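Local coordinates for protein male-specific lethal-3 (Drosophila melanogaster, PDB 3M9Q), which binds trimethylated histone H3 through its chromodomain and serves the male-specific lethal acetyltransferase complex that raises transcription of the male X chromosome, at residues P18-G23 and V76-L81; V26-P31 and I63-W68. The protein carries 1 engineered substitution. All coordinates share one frame; numbering follows the deposited sequence. Where two conformers were deposited one is given.

Contact 1 of 2, residues P18-G23 and V76-L81; sequences PLFHKG and VRATVL
In the SH3-like barrel of this chromodomain, the 3-10 turn 78-80 between strands 74-76 and 81-83 shows how one aromatic ring can pack an N-terminal segment against a turn: Phe20 and Leu19, from the segment leading into strand 25-29, lie against Ala78 and Leu81. With CG anti to the carbonyl carbon (chi1 -54°), Phe20 presents a face to Leu81, whose methyl CD1 sits 4.3 Å from the ring centroid, 26° off the normal, a CH-pi contact. Leu81 CB lies over the same face, toward its far end, 3.6 Å from Phe20 CZ. Farther along, Phe20 CE2 is 4.2 Å from Ala78 CB, and the same methyl carbon receives Leu19 CD1 at 4.4 Å. A serine in place of Phe20 would probably leave Leu81 CD1 without its ring and open a gap beside Ala78. No hydrogen bond crosses between the segments; the turn holds its own shape through Leu81 N to Ala78 O at 3.0 Å. Tyr61 packs on Ala78 and Leu81 and hydrogen-bonds through its hydroxyl to Leu19 N, while Lys83 NZ donates to Leu19 O. A short 3-10 turn leading into the final strand is a hallmark of the SH3 fold.

Contact 2 of 2, residues V26-P31 and I63-W68; sequences VLCYEP and IHFQGW
Cys28 meets Ile63 and Phe65 in a small apolar cluster that bridges two strands without a single hydrogen bond between them. The tightest of the apolar contacts joins Cys28 SG to Ile63 CD1 at 3.5 Å, and the same methyl lies 3.8 Å from Cys28 CB, so that the end of the isoleucine rests alongside the whole short cysteine side chain. Ile63 reaches this place with CG1 between the backbone N and the carbonyl carbon (chi1 65°) and CD1 extended beyond it. Phe65 comes in with the edge of its ring: CE1 is 4.2 Å from Cys28 CB, which lies near the ring plane.

In the SH3-like barrel of the chromodomain these side chains join two strands, 25-29 and 57-65, that both pair with strand 39-51 and not with each other; Cys28 and Phe65, the nearest pair, keep their CA atoms 8.6 Å apart, and Ser42 of the intervening strand touches both side chains. Val76 and Val80 add apolar cover to Ile63 and Cys28 respectively.

The sulfur-aromatic contact is of the edge kind. Cys28 SG lies 5.5 Å from the centroid of the Phe65 ring and 82° off its normal, beside the ring and not over a face.

Backbone hydrogen bonding enters just past Phe65, where a type II turn is closed by Trp68 N to Phe65 O at 3.0 Å. Gly67 sits at its third position with a positive phi of 92°, at which a CB would collide with the carbonyl oxygen of Gln66, the reason a glycine suits this place.

From the N terminus, the chain first passes through 18-23, then enters strand 25-29, which carries 26-31. It runs on through strand 39-51 and returns along strand 57-65 to 63-68, where contact 2 closes the shorter loop. Only after strand 74-76 does 76-81 come back to the start and close the longer loop of contact 1, so that contact 2 is enclosed by contact 1. The two are about 11 Å apart between centres and touch directly: Phe20 CD1 packs on Val26 CG1 at 3.5 Å, Leu81 CD2 reaches Cys28 CB at 3.7 Å, and Tyr29 probably hydrogen-bonds to Val80. They join the N-terminal loop, strands 25-29 and 57-65 and the turn into strand 81-83 within the barrel.

Contact 1 of 2, residues P18-G23 and V76-L81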
loop_
_atom_site.group_PDB
_atom_site.type_symbol
_atom_site.label_atom_id
_atom_site.label_comp_id
_atom_site.label_asym_id
_atom_site.label_seq_id
_atom_site.Cartn_x
_atom_site.Cartn_y
_atom_site.Cartn_z
ATOM N N PRO A 18 8.439 -10.053 -4.605
ATOM C CA PRO A 18 7.699 -9.560 -3.450
ATOM C C PRO A 18 8.523 -8.528 -2.714
ATOM O O PRO A 18 9.711 -8.740 -2.476
ATOM C CB PRO A 18 7.500 -10.815 -2.603
ATOM C CG PRO A 18 8.644 -11.698 -2.955
ATOM C CD PRO A 18 8.995 -11.402 -4.385
ATOM N N LEU A 19 7.904 -7.405 -2.390
ATOM C CA LEU A 19 8.639 -6.232 -1.907
ATOM C C LEU A 19 8.354 -5.872 -0.470
ATOM O O LEU A 19 9.083 -5.084 0.126
ATOM C CB LEU A 19 8.342 -5.033 -2.793
ATOM C CG LEU A 19 8.771 -5.176 -4.253
ATOM C CD1 LEU A 19 8.505 -3.874 -4.985
ATOM C CD2 LEU A 19 10.233 -5.572 -4.374
ATOM N N PHE A 20 7.286 -6.447 0.068
ATOM C CA PHE A 20 6.850 -6.194 1.451
ATOM C C PHE A 20 6.522 -7.518 2.112
ATOM O O PHE A 20 6.242 -8.506 1.425
ATOM C CB PHE A 20 5.628 -5.258 1.471
ATOM C CG PHE A 20 5.842 -3.971 0.722
ATOM C CD1 PHE A 20 6.430 -2.877 1.340
ATOM C CD2 PHE A 20 5.474 -3.855 -0.605
ATOM C CE1 PHE A 20 6.631 -1.710 0.635
ATOM C CE2 PHE A 20 5.687 -2.704 -1.306
ATOM C CZ PHE A 20 6.262 -1.627 -0.689
ATOM N N HIS A 21 6.536 -7.541 3.434
ATOM C CA HIS A 21 6.328 -8.783 4.180
ATOM C C HIS A 21 5.224 -8.667 5.211
ATOM O O HIS A 21 4.898 -7.579 5.682
ATOM C CB HIS A 21 7.631 -9.229 4.862
ATOM C CG HIS A 21 8.164 -8.249 5.861
ATOM N ND1 HIS A 21 9.098 -7.285 5.539
ATOM C CD2 HIS A 21 7.895 -8.086 7.176
ATOM C CE1 HIS A 21 9.379 -6.572 6.615
ATOM N NE2 HIS A 21 8.659 -7.031 7.621
ATOM N N LYS A 22 4.645 -9.807 5.552
ATOM C CA LYS A 22 3.652 -9.870 6.624
ATOM C C LYS A 22 4.181 -9.221 7.894
ATOM O O LYS A 22 5.286 -9.509 8.345
ATOM C CB LYS A 22 3.231 -11.320 6.909
ATOM C CG LYS A 22 2.172 -11.428 8.002
ATOM C CD LYS A 22 1.568 -12.824 8.124
ATOM C CE LYS A 22 0.462 -12.858 9.188
ATOM N NZ LYS A 22 -0.212 -14.192 9.286
ATOM N N GLY A 23 3.364 -8.347 8.473
ATOM C CA GLY A 23 3.697 -7.648 9.708
ATOM C C GLY A 23 4.321 -6.287 9.498
ATOM O O GLY A 23 4.393 -5.490 10.420
ATOM N N VAL A 76 -4.169 -4.936 -2.080
ATOM C CA VAL A 76 -3.596 -3.985 -3.035
ATOM C C VAL A 76 -2.336 -4.516 -3.705
ATOM O O VAL A 76 -1.753 -5.511 -3.280
ATOM C CB VAL A 76 -3.248 -2.630 -2.358
ATOM C CG1 VAL A 76 -4.471 -2.022 -1.691
ATOM C CG2 VAL A 76 -2.111 -2.790 -1.348
ATOM N N ARG A 77 -1.937 -3.830 -4.766
ATOM C CA ARG A 77 -0.691 -4.124 -5.493
ATOM C C ARG A 77 0.467 -3.295 -4.934
ATOM O O ARG A 77 0.268 -2.288 -4.263
ATOM C CB ARG A 77 -0.853 -3.856 -6.994
ATOM C CG ARG A 77 -1.862 -4.760 -7.690
ATOM C CD ARG A 77 -1.390 -6.210 -7.771
ATOM N NE ARG A 77 -0.279 -6.378 -8.700
ATOM C CZ ARG A 77 -0.418 -6.634 -9.994
ATOM N NH1 ARG A 77 -1.631 -6.766 -10.507
ATOM N NH2 ARG A 77 0.649 -6.774 -10.769
ATOM N N ALA A 78 1.681 -3.731 -5.218
ATOM C CA ALA A 78 2.873 -3.096 -4.657
ATOM C C ALA A 78 2.981 -1.641 -5.065
ATOM O O ALA A 78 3.579 -0.813 -4.371
ATOM C CB ALA A 78 4.153 -3.855 -5.082
ATOM N N THR A 79 2.386 -1.313 -6.196
ATOM C CA THR A 79 2.587 0.009 -6.788
ATOM C C THR A 79 2.033 1.128 -5.908
ATOM O O THR A 79 2.463 2.274 -6.007
ATOM C CB THR A 79 1.941 0.100 -8.171
ATOM O OG1 THR A 79 0.544 -0.171 -8.055
ATOM C CG2 THR A 79 2.551 -0.909 -9.108
ATOM N N VAL A 80 1.084 0.800 -5.044
ATOM C CA VAL A 80 0.463 1.834 -4.206
ATOM C C VAL A 80 1.065 1.888 -2.807
ATOM O O VAL A 80 0.635 2.684 -1.973
ATOM C CB VAL A 80 -1.074 1.684 -4.129
ATOM C CG1 VAL A 80 -1.683 1.719 -5.536
ATOM C CG2 VAL A 80 -1.482 0.418 -3.389
ATOM N N LEU A 81 2.077 1.062 -2.582
ATOM C CA LEU A 81 2.729 0.963 -1.266
ATOM C C LEU A 81 4.105 1.607 -1.253
ATOM O O LEU A 81 4.846 1.567 -2.237
ATOM C CB LEU A 81 2.844 -0.506 -0.853
ATOM C CG LEU A 81 1.519 -1.241 -0.669
ATOM C CD1 LEU A 81 1.788 -2.679 -0.215
ATOM C CD2 LEU A 81 0.628 -0.498 0.309
#

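Contact 2 of 2, residues V26-P31 and I63-W68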
loop_
_atom_site.group_PDB
_atom_site.type_symbol
_atom_site.label_atom_id
_atom_site.label_comp_id
_atom_site.label_asym_id
_atom_site.label_seq_id
_atom_site.Cartn_x
_atom_site.Cartn_y
_atom_site.Cartn_z
ATOM N N VAL A 26 3.616 -0.184 6.357
ATOM C CA VAL A 26 3.792 0.416 5.032
ATOM C C VAL A 26 2.857 1.608 4.890
ATOM O O VAL A 26 1.904 1.758 5.651
ATOM C CB VAL A 26 3.518 -0.616 3.909
ATOM C CG1 VAL A 26 4.489 -1.801 4.009
ATOM C CG2 VAL A 26 2.052 -1.089 3.939
ATOM N N LEU A 27 3.134 2.463 3.923
ATOM C CA LEU A 27 2.274 3.606 3.659
ATOM C C LEU A 27 1.562 3.362 2.336
ATOM O O LEU A 27 2.199 3.031 1.336
ATOM C CB LEU A 27 3.086 4.904 3.633
ATOM C CG LEU A 27 4.018 5.106 4.838
ATOM C CD1 LEU A 27 4.776 6.427 4.731
ATOM C CD2 LEU A 27 3.297 5.013 6.185
ATOM N N CYS A 28 0.247 3.495 2.342
ATOM C CA CYS A 28 -0.581 3.143 1.190
ATOM C C CYS A 28 -1.257 4.372 0.606
ATOM O O CYS A 28 -1.929 5.117 1.307
ATOM C CB CYS A 28 -1.667 2.143 1.610
ATOM S SG CYS A 28 -2.700 1.531 0.245
ATOM N N TYR A 29 -1.121 4.548 -0.698
ATOM C CA TYR A 29 -1.797 5.659 -1.388
ATOM C C TYR A 29 -3.301 5.477 -1.407
ATOM O O TYR A 29 -3.821 4.397 -1.622
ATOM C CB TYR A 29 -1.292 5.822 -2.827
ATOM C CG TYR A 29 -0.040 6.646 -2.945
ATOM C CD1 TYR A 29 -0.059 8.007 -2.677
ATOM C CD2 TYR A 29 1.161 6.066 -3.304
ATOM C CE1 TYR A 29 1.082 8.768 -2.792
ATOM C CE2 TYR A 29 2.313 6.820 -3.419
ATOM C CZ TYR A 29 2.264 8.172 -3.157
ATOM O OH TYR A 29 3.389 8.969 -3.248
ATOM N N GLU A 30 -3.985 6.587 -1.184
ATOM C CA GLU A 30 -5.436 6.685 -1.376
ATOM C C GLU A 30 -5.839 6.168 -2.761
ATOM O O GLU A 30 -5.308 6.636 -3.759
ATOM C CB GLU A 30 -5.861 8.159 -1.240
ATOM C CG GLU A 30 -7.246 8.493 -1.751
ATOM C CD GLU A 30 -8.306 7.878 -0.907
ATOM O OE1 GLU A 30 -8.415 8.324 0.272
ATOM O OE2 GLU A 30 -9.027 6.984 -1.390
ATOM N N PRO A 31 -6.786 5.215 -2.832
ATOM C CA PRO A 31 -7.155 4.668 -4.140
ATOM C C PRO A 31 -8.121 5.538 -4.955
ATOM O O PRO A 31 -8.211 5.388 -6.164
ATOM C CB PRO A 31 -7.827 3.333 -3.775
ATOM C CG PRO A 31 -8.390 3.554 -2.443
ATOM C CD PRO A 31 -7.391 4.434 -1.734
ATOM N N ILE A 63 -3.847 -5.587 3.339
ATOM C CA ILE A 63 -3.439 -4.614 4.342
ATOM C C ILE A 63 -4.572 -4.156 5.237
ATOM O O ILE A 63 -5.746 -4.176 4.875
ATOM C CB ILE A 63 -2.740 -3.389 3.709
ATOM C CG1 ILE A 63 -3.700 -2.597 2.819
ATOM C CG2 ILE A 63 -1.470 -3.804 2.950
ATOM C CD1 ILE A 63 -3.087 -1.280 2.299
ATOM N N HIS A 64 -4.155 -3.766 6.430
ATOM C CA HIS A 64 -4.989 -3.158 7.457
ATOM C C HIS A 64 -4.609 -1.692 7.600
ATOM O O HIS A 64 -3.435 -1.344 7.654
ATOM C CB HIS A 64 -4.756 -3.875 8.793
ATOM C CG HIS A 64 -5.493 -3.264 9.943
ATOM N ND1 HIS A 64 -6.846 -3.447 10.121
ATOM C CD2 HIS A 64 -5.083 -2.470 10.962
ATOM C CE1 HIS A 64 -7.238 -2.795 11.203
ATOM N NE2 HIS A 64 -6.186 -2.199 11.734
ATOM N N PHE A 65 -5.609 -0.835 7.672
ATOM C CA PHE A 65 -5.370 0.599 7.880
ATOM C C PHE A 65 -5.339 0.885 9.359
ATOM O O PHE A 65 -6.311 0.686 10.071
ATOM C CB PHE A 65 -6.414 1.408 7.122
ATOM C CG PHE A 65 -6.370 1.118 5.668
ATOM C CD1 PHE A 65 -5.372 1.666 4.882
ATOM C CD2 PHE A 65 -7.240 0.204 5.099
ATOM C CE1 PHE A 65 -5.291 1.372 3.544
ATOM C CE2 PHE A 65 -7.159 -0.104 3.759
ATOM C CZ PHE A 65 -6.180 0.482 2.984
ATOM N N GLN A 66 -4.179 1.312 9.825
ATOM C CA GLN A 66 -3.968 1.483 11.259
ATOM C C GLN A 66 -4.971 2.489 11.828
ATOM O O GLN A 66 -5.147 3.590 11.302
ATOM C CB GLN A 66 -2.540 1.959 11.554
ATOM C CG GLN A 66 -1.418 1.013 11.133
ATOM C CD GLN A 66 -1.381 -0.267 11.935
ATOM O OE1 GLN A 66 -2.322 -1.063 11.919
ATOM N NE2 GLN A 66 -0.278 -0.486 12.631
ATOM N N GLY A 67 -5.654 2.070 12.885
ATOM C CA GLY A 67 -6.616 2.911 13.586
ATOM C C GLY A 67 -8.021 2.756 13.064
ATOM O O GLY A 67 -8.953 3.406 13.548
ATOM N N TRP A 68 -8.177 1.888 12.077
ATOM C CA TRP A 68 -9.498 1.572 11.514
ATOM C C TRP A 68 -9.907 0.145 11.825
ATOM O O TRP A 68 -9.074 -0.727 12.049
ATOM C CB TRP A 68 -9.507 1.810 10.009
ATOM C CG TRP A 68 -9.287 3.240 9.693
ATOM C CD1 TRP A 68 -8.101 3.849 9.400
ATOM C CD2 TRP A 68 -10.283 4.266 9.679
ATOM N NE1 TRP A 68 -8.306 5.188 9.182
ATOM C CE2 TRP A 68 -9.637 5.469 9.349
ATOM C CE3 TRP A 68 -11.665 4.278 9.896
ATOM C CZ2 TRP A 68 -10.324 6.677 9.238
ATOM C CZ3 TRP A 68 -12.343 5.478 9.787
ATOM C CH2 TRP A 68 -11.671 6.659 9.460
#